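PDB 7ADK: lipoprotein from Mycoplasma mycoides subsp. capri, which probably acts as a membrane-anchored cell-surface protease, built around a peptidase domain of the chymotrypsin-like PA clan. Local coordinates for residues B[408-411]-B[412-416]; B[723-726]-B[727-730]; B[496-499]-B[500-503]; B[209-212]-B[213-216]. One frame throughout, in Å; residues are numbered along the deposited sequence.

Contact 1 (B[408-411]-B[412-416])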
loop_
_atom_site.group_PDB
_atom_site.type_symbol
_atom_site.label_atom_id
_atom_site.label_comp_id
_atom_site.label_asym_id
_atom_site.label_seq_id
_atom_site.Cartn_x
_atom_site.Cartn_y
_atom_site.Cartn_z
ATOM N N LYS B 408 4.793 -18.052 -34.415
ATOM C CA LYS B 408 5.788 -17.358 -33.588
ATOM C C LYS B 408 5.665 -17.741 -32.110
ATOM O O LYS B 408 6.664 -18.091 -31.495
ATOM C CB LYS B 408 5.735 -15.838 -33.806
ATOM C CG LYS B 408 6.851 -15.131 -33.029
ATOM C CD LYS B 408 6.801 -13.616 -33.170
ATOM C CE LYS B 408 7.785 -12.958 -32.209
ATOM N NZ LYS B 408 7.615 -11.505 -32.112
ATOM N N TYR B 409 4.465 -17.737 -31.538
ATOM C CA TYR B 409 4.236 -18.170 -30.153
ATOM C C TYR B 409 4.706 -19.602 -29.899
ATOM O O TYR B 409 5.423 -19.848 -28.936
ATOM C CB TYR B 409 2.747 -18.057 -29.811
ATOM C CG TYR B 409 2.145 -16.668 -29.787
ATOM C CD1 TYR B 409 2.941 -15.507 -29.739
ATOM C CD2 TYR B 409 0.748 -16.553 -29.727
ATOM C CE1 TYR B 409 2.347 -14.241 -29.607
ATOM C CE2 TYR B 409 0.157 -15.288 -29.617
ATOM C CZ TYR B 409 0.949 -14.128 -29.545
ATOM O OH TYR B 409 0.375 -12.903 -29.435
ATOM N N ASN B 410 4.370 -20.541 -30.772
ATOM C CA ASN B 410 4.754 -21.931 -30.605
ATOM C C ASN B 410 6.275 -22.161 -30.744
ATOM O O ASN B 410 6.756 -23.150 -30.198
ATOM C CB ASN B 410 3.900 -22.785 -31.553
ATOM C CG ASN B 410 3.853 -24.242 -31.138
ATOM O OD1 ASN B 410 4.716 -25.037 -31.471
ATOM N ND2 ASN B 410 2.835 -24.644 -30.419
ATOM N N GLU B 411 7.058 -21.263 -31.373
ATOM C CA GLU B 411 8.526 -21.296 -31.279
ATOM C C GLU B 411 9.085 -20.508 -30.081
ATOM O O GLU B 411 10.063 -20.961 -29.487
ATOM C CB GLU B 411 9.218 -20.931 -32.601
ATOM C CG GLU B 411 9.166 -19.464 -33.029
ATOM C CD GLU B 411 10.169 -19.165 -34.149
ATOM O OE1 GLU B 411 11.394 -19.142 -33.887
ATOM O OE2 GLU B 411 9.762 -18.931 -35.304
ATOM N N LYS B 412 8.443 -19.419 -29.631
ATOM C CA LYS B 412 8.821 -18.745 -28.374
ATOM C C LYS B 412 8.589 -19.644 -27.154
ATOM O O LYS B 412 9.409 -19.674 -26.248
ATOM C CB LYS B 412 8.085 -17.403 -28.216
ATOM C CG LYS B 412 8.945 -16.432 -27.384
ATOM C CD LYS B 412 8.171 -15.579 -26.384
ATOM C CE LYS B 412 7.190 -14.601 -27.040
ATOM N NZ LYS B 412 6.369 -13.902 -26.018
ATOM N N LYS B 413 7.538 -20.467 -27.177
ATOM C CA LYS B 413 7.222 -21.532 -26.204
ATOM C C LYS B 413 8.337 -22.588 -26.062
ATOM O O LYS B 413 8.381 -23.281 -25.050
ATOM C CB LYS B 413 5.876 -22.151 -26.634
ATOM C CG LYS B 413 5.303 -23.225 -25.698
ATOM C CD LYS B 413 3.897 -23.659 -26.122
ATOM C CE LYS B 413 3.355 -24.858 -25.332
ATOM N NZ LYS B 413 2.930 -24.551 -23.961
ATOM N N LYS B 414 9.258 -22.710 -27.029
ATOM C CA LYS B 414 10.401 -23.644 -26.967
ATOM C C LYS B 414 11.670 -23.042 -26.350
ATOM O O LYS B 414 12.632 -23.778 -26.138
ATOM C CB LYS B 414 10.698 -24.265 -28.347
ATOM C CG LYS B 414 9.434 -24.678 -29.115
ATOM C CD LYS B 414 9.708 -25.569 -30.329
ATOM C CE LYS B 414 8.542 -25.611 -31.329
ATOM N NZ LYS B 414 7.250 -25.977 -30.731
ATOM N N GLU B 415 11.726 -21.738 -26.056
ATOM C CA GLU B 415 12.853 -21.122 -25.334
ATOM C C GLU B 415 12.502 -20.864 -23.861
ATOM O O GLU B 415 11.503 -20.232 -23.531
ATOM C CB GLU B 415 13.401 -19.863 -26.034
ATOM C CG GLU B 415 12.419 -18.713 -26.279
ATOM C CD GLU B 415 13.117 -17.423 -26.716
ATOM O OE1 GLU B 415 13.942 -16.879 -25.948
ATOM O OE2 GLU B 415 12.857 -16.946 -27.841
ATOM N N LYS B 416 13.352 -21.335 -22.951
ATOM C CA LYS B 416 13.141 -21.302 -21.496
ATOM C C LYS B 416 13.648 -19.991 -20.878
ATOM O O LYS B 416 14.437 -19.975 -19.937
ATOM C CB LYS B 416 13.708 -22.578 -20.860
ATOM C CG LYS B 416 13.100 -23.838 -21.490
ATOM C CD LYS B 416 13.588 -25.119 -20.831
ATOM C CE LYS B 416 13.117 -26.366 -21.573
ATOM N NZ LYS B 416 11.682 -26.544 -21.581
#

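Contact 2 (B[723-726]-B[727-730])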
loop_
_atom_site.group_PDB
_atom_site.type_symbol
_atom_site.label_atom_id
_atom_site.label_comp_id
_atom_site.label_asym_id
_atom_site.label_seq_id
_atom_site.Cartn_x
_atom_site.Cartn_y
_atom_site.Cartn_z
ATOM N N GLY B 723 -17.455 -15.149 -17.891
ATOM C CA GLY B 723 -16.664 -14.682 -19.041
ATOM C C GLY B 723 -17.230 -15.088 -20.417
ATOM O O GLY B 723 -18.439 -15.239 -20.573
ATOM N N LYS B 724 -16.345 -15.253 -21.412
ATOM C CA LYS B 724 -16.654 -15.468 -22.848
ATOM C C LYS B 724 -16.915 -16.929 -23.282
ATOM O O LYS B 724 -17.636 -17.178 -24.246
ATOM C CB LYS B 724 -15.507 -14.826 -23.671
ATOM C CG LYS B 724 -14.188 -15.630 -23.688
ATOM C CD LYS B 724 -12.911 -14.788 -23.848
ATOM C CE LYS B 724 -12.566 -14.041 -22.550
ATOM N NZ LYS B 724 -11.166 -13.555 -22.526
ATOM N N LYS B 725 -16.303 -17.872 -22.569
ATOM C CA LYS B 725 -16.041 -19.288 -22.906
ATOM C C LYS B 725 -16.314 -20.184 -21.686
ATOM O O LYS B 725 -15.894 -19.814 -20.592
ATOM C CB LYS B 725 -14.586 -19.315 -23.428
ATOM C CG LYS B 725 -13.808 -20.632 -23.413
ATOM C CD LYS B 725 -14.384 -21.739 -24.305
ATOM C CE LYS B 725 -13.440 -22.947 -24.417
ATOM N NZ LYS B 725 -12.962 -23.440 -23.103
ATOM N N LEU B 726 -16.982 -21.333 -21.821
ATOM C CA LEU B 726 -17.173 -22.272 -20.701
ATOM C C LEU B 726 -15.893 -23.032 -20.312
ATOM O O LEU B 726 -14.980 -23.194 -21.120
ATOM C CB LEU B 726 -18.394 -23.194 -20.897
ATOM C CG LEU B 726 -18.281 -24.390 -21.862
ATOM C CD1 LEU B 726 -19.293 -25.457 -21.483
ATOM C CD2 LEU B 726 -18.565 -24.002 -23.304
ATOM N N TYR B 727 -15.822 -23.473 -19.056
ATOM C CA TYR B 727 -14.606 -23.959 -18.415
ATOM C C TYR B 727 -14.109 -25.311 -18.945
ATOM O O TYR B 727 -14.835 -26.298 -18.928
ATOM C CB TYR B 727 -14.838 -24.004 -16.908
ATOM C CG TYR B 727 -13.779 -24.728 -16.118
ATOM C CD1 TYR B 727 -12.593 -24.083 -15.741
ATOM C CD2 TYR B 727 -14.006 -26.058 -15.735
ATOM C CE1 TYR B 727 -11.662 -24.754 -14.932
ATOM C CE2 TYR B 727 -13.091 -26.731 -14.914
ATOM C CZ TYR B 727 -11.921 -26.071 -14.501
ATOM O OH TYR B 727 -11.049 -26.714 -13.695
ATOM N N SER B 728 -12.841 -25.371 -19.354
ATOM C CA SER B 728 -12.142 -26.593 -19.766
ATOM C C SER B 728 -11.172 -27.085 -18.704
ATOM O O SER B 728 -10.356 -26.317 -18.192
ATOM C CB SER B 728 -11.361 -26.368 -21.056
ATOM O OG SER B 728 -12.224 -26.022 -22.099
ATOM N N LEU B 729 -11.187 -28.385 -18.428
ATOM C CA LEU B 729 -10.182 -29.051 -17.620
ATOM C C LEU B 729 -9.594 -30.245 -18.374
ATOM O O LEU B 729 -10.307 -31.094 -18.905
ATOM C CB LEU B 729 -10.795 -29.416 -16.265
ATOM C CG LEU B 729 -9.849 -30.113 -15.284
ATOM C CD1 LEU B 729 -8.677 -29.228 -14.889
ATOM C CD2 LEU B 729 -10.618 -30.488 -14.037
ATOM N N LYS B 730 -8.268 -30.305 -18.417
ATOM C CA LYS B 730 -7.498 -31.406 -18.995
ATOM C C LYS B 730 -7.492 -32.591 -18.032
ATOM O O LYS B 730 -7.037 -32.475 -16.903
ATOM C CB LYS B 730 -6.094 -30.889 -19.348
ATOM C CG LYS B 730 -5.322 -31.744 -20.341
ATOM C CD LYS B 730 -4.112 -31.021 -20.901
ATOM C CE LYS B 730 -3.410 -31.807 -22.000
ATOM N NZ LYS B 730 -2.384 -31.029 -22.698
#

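Contact 3 (B[496-499]-B[500-503])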
loop_
_atom_site.group_PDB
_atom_site.type_symbol
_atom_site.label_atom_id
_atom_site.label_comp_id
_atom_site.label_asym_id
_atom_site.label_seq_id
_atom_site.Cartn_x
_atom_site.Cartn_y
_atom_site.Cartn_z
ATOM N N GLY B 496 16.566 -34.406 -12.015
ATOM C CA GLY B 496 15.471 -34.810 -12.900
ATOM C C GLY B 496 14.244 -35.419 -12.213
ATOM O O GLY B 496 13.425 -36.049 -12.884
ATOM N N ASN B 497 14.074 -35.259 -10.897
ATOM C CA ASN B 497 12.808 -35.558 -10.210
ATOM C C ASN B 497 11.723 -34.550 -10.612
ATOM O O ASN B 497 12.018 -33.374 -10.768
ATOM C CB ASN B 497 13.022 -35.564 -8.691
ATOM C CG ASN B 497 13.866 -36.737 -8.246
ATOM O OD1 ASN B 497 13.367 -37.811 -7.949
ATOM N ND2 ASN B 497 15.164 -36.589 -8.193
ATOM N N LYS B 498 10.468 -34.968 -10.782
ATOM C CA LYS B 498 9.372 -34.089 -11.220
ATOM C C LYS B 498 8.606 -33.540 -10.015
ATOM O O LYS B 498 8.437 -34.220 -9.009
ATOM C CB LYS B 498 8.462 -34.838 -12.207
ATOM C CG LYS B 498 9.153 -35.386 -13.471
ATOM C CD LYS B 498 9.770 -34.339 -14.405
ATOM C CE LYS B 498 8.711 -33.427 -15.026
ATOM N NZ LYS B 498 9.284 -32.397 -15.905
ATOM N N LEU B 499 8.120 -32.307 -10.096
ATOM C CA LEU B 499 7.431 -31.662 -8.974
ATOM C C LEU B 499 6.034 -32.260 -8.707
ATOM O O LEU B 499 5.611 -32.344 -7.554
ATOM C CB LEU B 499 7.471 -30.140 -9.216
ATOM C CG LEU B 499 7.534 -29.227 -7.981
ATOM C CD1 LEU B 499 8.525 -29.656 -6.901
ATOM C CD2 LEU B 499 8.017 -27.854 -8.425
ATOM N N GLU B 500 5.383 -32.828 -9.733
ATOM C CA GLU B 500 4.200 -33.688 -9.574
ATOM C C GLU B 500 4.433 -35.024 -8.850
ATOM O O GLU B 500 3.474 -35.633 -8.384
ATOM C CB GLU B 500 3.476 -33.983 -10.900
ATOM C CG GLU B 500 2.547 -32.861 -11.378
ATOM C CD GLU B 500 1.494 -33.383 -12.373
ATOM O OE1 GLU B 500 1.788 -34.273 -13.177
ATOM O OE2 GLU B 500 0.316 -33.007 -12.292
ATOM N N ASP B 501 5.664 -35.507 -8.690
ATOM C CA ASP B 501 5.901 -36.698 -7.867
ATOM C C ASP B 501 5.631 -36.450 -6.371
ATOM O O ASP B 501 5.476 -37.408 -5.617
ATOM C CB ASP B 501 7.326 -37.226 -8.065
ATOM C CG ASP B 501 7.705 -37.547 -9.511
ATOM O OD1 ASP B 501 6.808 -37.869 -10.316
ATOM O OD2 ASP B 501 8.916 -37.523 -9.829
ATOM N N ALA B 502 5.572 -35.187 -5.935
ATOM C CA ALA B 502 5.433 -34.779 -4.537
ATOM C C ALA B 502 4.191 -33.904 -4.244
ATOM O O ALA B 502 3.735 -33.850 -3.102
ATOM C CB ALA B 502 6.728 -34.070 -4.158
ATOM N N VAL B 503 3.663 -33.193 -5.248
ATOM C CA VAL B 503 2.453 -32.352 -5.169
ATOM C C VAL B 503 1.418 -32.793 -6.203
ATOM O O VAL B 503 1.699 -32.774 -7.397
ATOM C CB VAL B 503 2.797 -30.865 -5.352
ATOM C CG1 VAL B 503 1.566 -29.974 -5.330
ATOM C CG2 VAL B 503 3.720 -30.381 -4.253
#

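Contact 4 (B[209-212]-B[213-216])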
loop_
_atom_site.group_PDB
_atom_site.type_symbol
_atom_site.label_atom_id
_atom_site.label_comp_id
_atom_site.label_asym_id
_atom_site.label_seq_id
_atom_site.Cartn_x
_atom_site.Cartn_y
_atom_site.Cartn_z
ATOM N N GLY B 209 -46.485 -21.543 -15.646
ATOM C CA GLY B 209 -45.194 -21.552 -14.949
ATOM C C GLY B 209 -45.006 -20.330 -14.043
ATOM O O GLY B 209 -44.670 -20.458 -12.872
ATOM N N LEU B 210 -45.338 -19.141 -14.528
ATOM C CA LEU B 210 -45.385 -17.905 -13.749
ATOM C C LEU B 210 -46.431 -17.935 -12.610
ATOM O O LEU B 210 -46.320 -17.162 -11.670
ATOM C CB LEU B 210 -45.541 -16.740 -14.754
ATOM C CG LEU B 210 -45.822 -15.337 -14.187
ATOM C CD1 LEU B 210 -45.270 -14.260 -15.120
ATOM C CD2 LEU B 210 -47.316 -15.055 -14.031
ATOM N N GLU B 211 -47.424 -18.820 -12.613
ATOM C CA GLU B 211 -48.261 -19.089 -11.436
ATOM C C GLU B 211 -47.736 -20.258 -10.584
ATOM O O GLU B 211 -47.909 -20.255 -9.373
ATOM C CB GLU B 211 -49.712 -19.321 -11.862
ATOM C CG GLU B 211 -50.386 -18.072 -12.450
ATOM C CD GLU B 211 -50.826 -17.022 -11.411
ATOM O OE1 GLU B 211 -51.678 -16.173 -11.758
ATOM O OE2 GLU B 211 -50.369 -17.035 -10.245
ATOM N N THR B 212 -46.985 -21.200 -11.155
ATOM C CA THR B 212 -46.285 -22.271 -10.416
ATOM C C THR B 212 -45.158 -21.726 -9.528
ATOM O O THR B 212 -44.762 -22.362 -8.556
ATOM C CB THR B 212 -45.766 -23.349 -11.376
ATOM O OG1 THR B 212 -46.847 -23.895 -12.091
ATOM C CG2 THR B 212 -45.080 -24.520 -10.697
ATOM N N LYS B 213 -44.710 -20.489 -9.766
ATOM C CA LYS B 213 -43.868 -19.728 -8.833
ATOM C C LYS B 213 -44.575 -19.332 -7.515
ATOM O O LYS B 213 -43.944 -18.748 -6.641
ATOM C CB LYS B 213 -43.244 -18.528 -9.566
ATOM C CG LYS B 213 -44.106 -17.271 -9.423
ATOM C CD LYS B 213 -43.757 -16.163 -10.414
ATOM C CE LYS B 213 -44.472 -14.841 -10.075
ATOM N NZ LYS B 213 -45.945 -14.964 -10.013
ATOM N N GLN B 214 -45.873 -19.593 -7.327
ATOM C CA GLN B 214 -46.491 -19.338 -6.014
ATOM C C GLN B 214 -45.925 -20.249 -4.907
ATOM O O GLN B 214 -45.974 -19.894 -3.730
ATOM C CB GLN B 214 -48.020 -19.428 -6.090
ATOM C CG GLN B 214 -48.648 -18.207 -6.785
ATOM C CD GLN B 214 -50.156 -18.096 -6.569
ATOM O OE1 GLN B 214 -50.697 -18.364 -5.508
ATOM N NE2 GLN B 214 -50.904 -17.685 -7.549
ATOM N N GLU B 215 -45.331 -21.388 -5.260
ATOM C CA GLU B 215 -44.588 -22.237 -4.326
ATOM C C GLU B 215 -43.178 -21.693 -4.014
ATOM O O GLU B 215 -42.705 -21.818 -2.883
ATOM C CB GLU B 215 -44.508 -23.658 -4.908
ATOM C CG GLU B 215 -45.696 -24.561 -4.567
ATOM C CD GLU B 215 -47.084 -23.931 -4.720
ATOM O OE1 GLU B 215 -47.813 -23.850 -3.708
ATOM O OE2 GLU B 215 -47.475 -23.564 -5.846
ATOM N N ASN B 216 -42.507 -21.075 -4.982
ATOM C CA ASN B 216 -41.180 -20.460 -4.859
ATOM C C ASN B 216 -41.065 -19.347 -5.907
ATOM O O ASN B 216 -41.345 -19.575 -7.079
ATOM C CB ASN B 216 -40.089 -21.520 -5.079
ATOM C CG ASN B 216 -40.231 -22.248 -6.405
ATOM O OD1 ASN B 216 -41.083 -23.101 -6.584
ATOM N ND2 ASN B 216 -39.423 -21.940 -7.384
#

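Contact 1 (B[408-411]-B[412-416])
The C-terminal end of helix 402-412 passes here into a turn, and Asn-410 and Lys-414, four residues apart, make its main side-chain contact. Two i to i+4 bonds are the evidence for the helix: Lys-412 N donates to Lys-408 O at 2.9 Å, and Lys-413 N to Tyr-409 O at 2.8 Å. The next bond breaks the pattern. Lys-414 N turns to Glu-411 O at 3.1 Å, a tighter i to i+3 step whose donor stands 67° out of the carbonyl plane, and a type I beta turn from Lys-412 to Glu-415 carries the chain onward. Asn-410 O takes a side chain instead of the i+4 N-H, with Lys-414 NZ 2.9 Å from it. The same NZ lies 2.8 Å from Asn-410 OD1, which places the ammonium between two oxygens of one residue, above the carbonyl plane of each. The lysine chain is extended as far as CE, and its bend at the last torsion (chi4 -54°) brings NZ round to both acceptors. Beside this turn, Lys-412 NZ bonds to Gln-298, while the ring of Tyr-409 packs on Gln-301, Thr-302 and Thr-305 of helix 299-313. A positive group at these carbonyls would suit the negative end of the helix dipole, and the switch from i+4 to i+3 bonding is typical of a helix C terminus running into a type I turn.

Contact 2 (B[723-726]-B[727-730])
Lys-725 and Ser-728 reach out from the same side of the chain, where a loop enters strand 727-730, whereas Tyr-727 between them faces the other way. The first side-chain bonds of Tyr-727 and Ser-728 diverge by 157°, alternating as in a strand, but those of Lys-725 and Ser-728 by only 40°, because the chain departs from regular alternation around Leu-726. Lys-725 starts out with CG anti to its nitrogen and then bends at chi2 and chi4, folding its end forward along the backbone rather than outward. Its NZ donates to Leu-726 O at 2.8 Å, nearly in line with the C=O bond. A second bond runs from Lys-725 NZ to Ser-728 OG at 2.9 Å. The ammonium thus bridges a main-chain and a side-chain oxygen, Leu-726 O and Ser-728 OG, which are 4.1 Å apart. On the opposite side Tyr-727 stacks its ring with Phe-537 and bonds through OH to Ser-449. The strand itself is held to strand 737-747 by backbone bonds of Tyr-727 with Tyr-740 and of Leu-729 with Lys-738, and Leu-726 rests on Lys-739 and Phe-741. Both acceptors of the lysine are neutral; this is therefore a charge-to-dipole contact and not a salt bridge, in which the ammonium meets the negative end of the Leu-726 carbonyl and a hydroxyl oxygen where the loop runs into the strand.

Contact 3 (B[496-499]-B[500-503])
Asp-501 folds back over Lys-498, three residues earlier, at the short 3-10 turn that leads into strand 503-507. Its CB lies 3.3 Å from Lys-498 O, the carbonyl that its own backbone also uses. With CG anti to its carbonyl carbon (chi1 -56°), the carboxylate swings back along the chain, and CG comes to 3.9 Å from Lys-498 CB. Asp-501 OD2 comes closest to that Lys-498 CB, 3.6 Å, with OD1 a little farther off. The polar work is done by OD2, which accepts the backbone N-H of Lys-498 at 3.1 Å. The donor meets it from above, 55° out of the carboxylate plane. In return Asp-501 N donates to Lys-498 O at 3.1 Å, so the two residues are joined by a reciprocal pair: Lys-498 N-H to the carboxylate, and Asp-501 N-H to the Lys-498 carbonyl. The following carbonyl closes the turn. Leu-499 O receives Ala-502 N at 3.3 Å, from above its plane, and Val-503 N at 3.1 Å, this time in the carbonyl plane, giving it an i+3 and an i+4 donor together. Around the turn, Tyr-556 OH bonds to Lys-498 O, the side chain of Leu-499 packs among Met-459, Phe-462 and Tyr-556, and Glu-500 reaches Lys-732 in a salt bridge. The lysine's bent chain leads NZ away to a weak bond with Asp-457 O. The N3 side chain thus accepts the N-cap N-H, one half of a capping box, at the start of the 3-10 turn, where a negative charge would be expected to be favourable.

Contact 4 (B[209-212]-B[213-216])
Side-chain to backbone bonding is represented by Lys-213, whose NZ returns to Leu-210 O at 2.8 Å, almost head-on to the carbonyl. The chain lies alongside that of Leu-210, pointing the same way, and its last torsion (chi4 -57°) tucks NZ back onto the carbonyl. Between side chains, Gln-214 NE2 donates to Glu-211 OE2 at 2.8 Å. These two also run side by side; the donor sits on the syn side but tilted 33° out of the carboxylate plane, and the oxygen lies practically in the amide plane although the two flat groups are turned 55° from one another. Backbone bonds explain this neighbourhood: helix 208-212 ends with an i to i+4 link, Lys-213 N to Gly-209 O at 3.1 Å, then tightens to i+3 with Gln-214 N to Glu-211 O at 3.0 Å. A type I beta turn from Thr-212 to Glu-215 follows, closed by a weak bond of 3.5 Å from Glu-215 N to Thr-212 O. Among outside partners, Thr-212 OG1 bonds to Arg-208 O within the same helix. Van der Waals contact is made with a loop far along the chain: Leu-799 touches the side chains of Thr-212 and Asn-216, and Asn-216 also meets Tyr-794 and Tyr-796.

From the N terminus the order is contact 4, contact 1, contact 3, contact 2, all in series; none encloses or crosses another, and each is local, a turn, a side-chain bridge or both. Contact 4 ends helix 208-212 ahead of helix 220-226. Contact 1 ends helix 402-412 before strand 421-433, about 57 Å from contact 4 between centres and across the chain's centre from it. Contact 3 links strands 486-493 and 503-507 of the antiparallel sheet, and contact 2 lies where the loop after helix 715-719 runs into strand 727-730 of the mixed sheet. Contacts 1, 2 and 3 belong to the peptidase-family part of the chain, their centres about 24 to 27 Å apart, without touching.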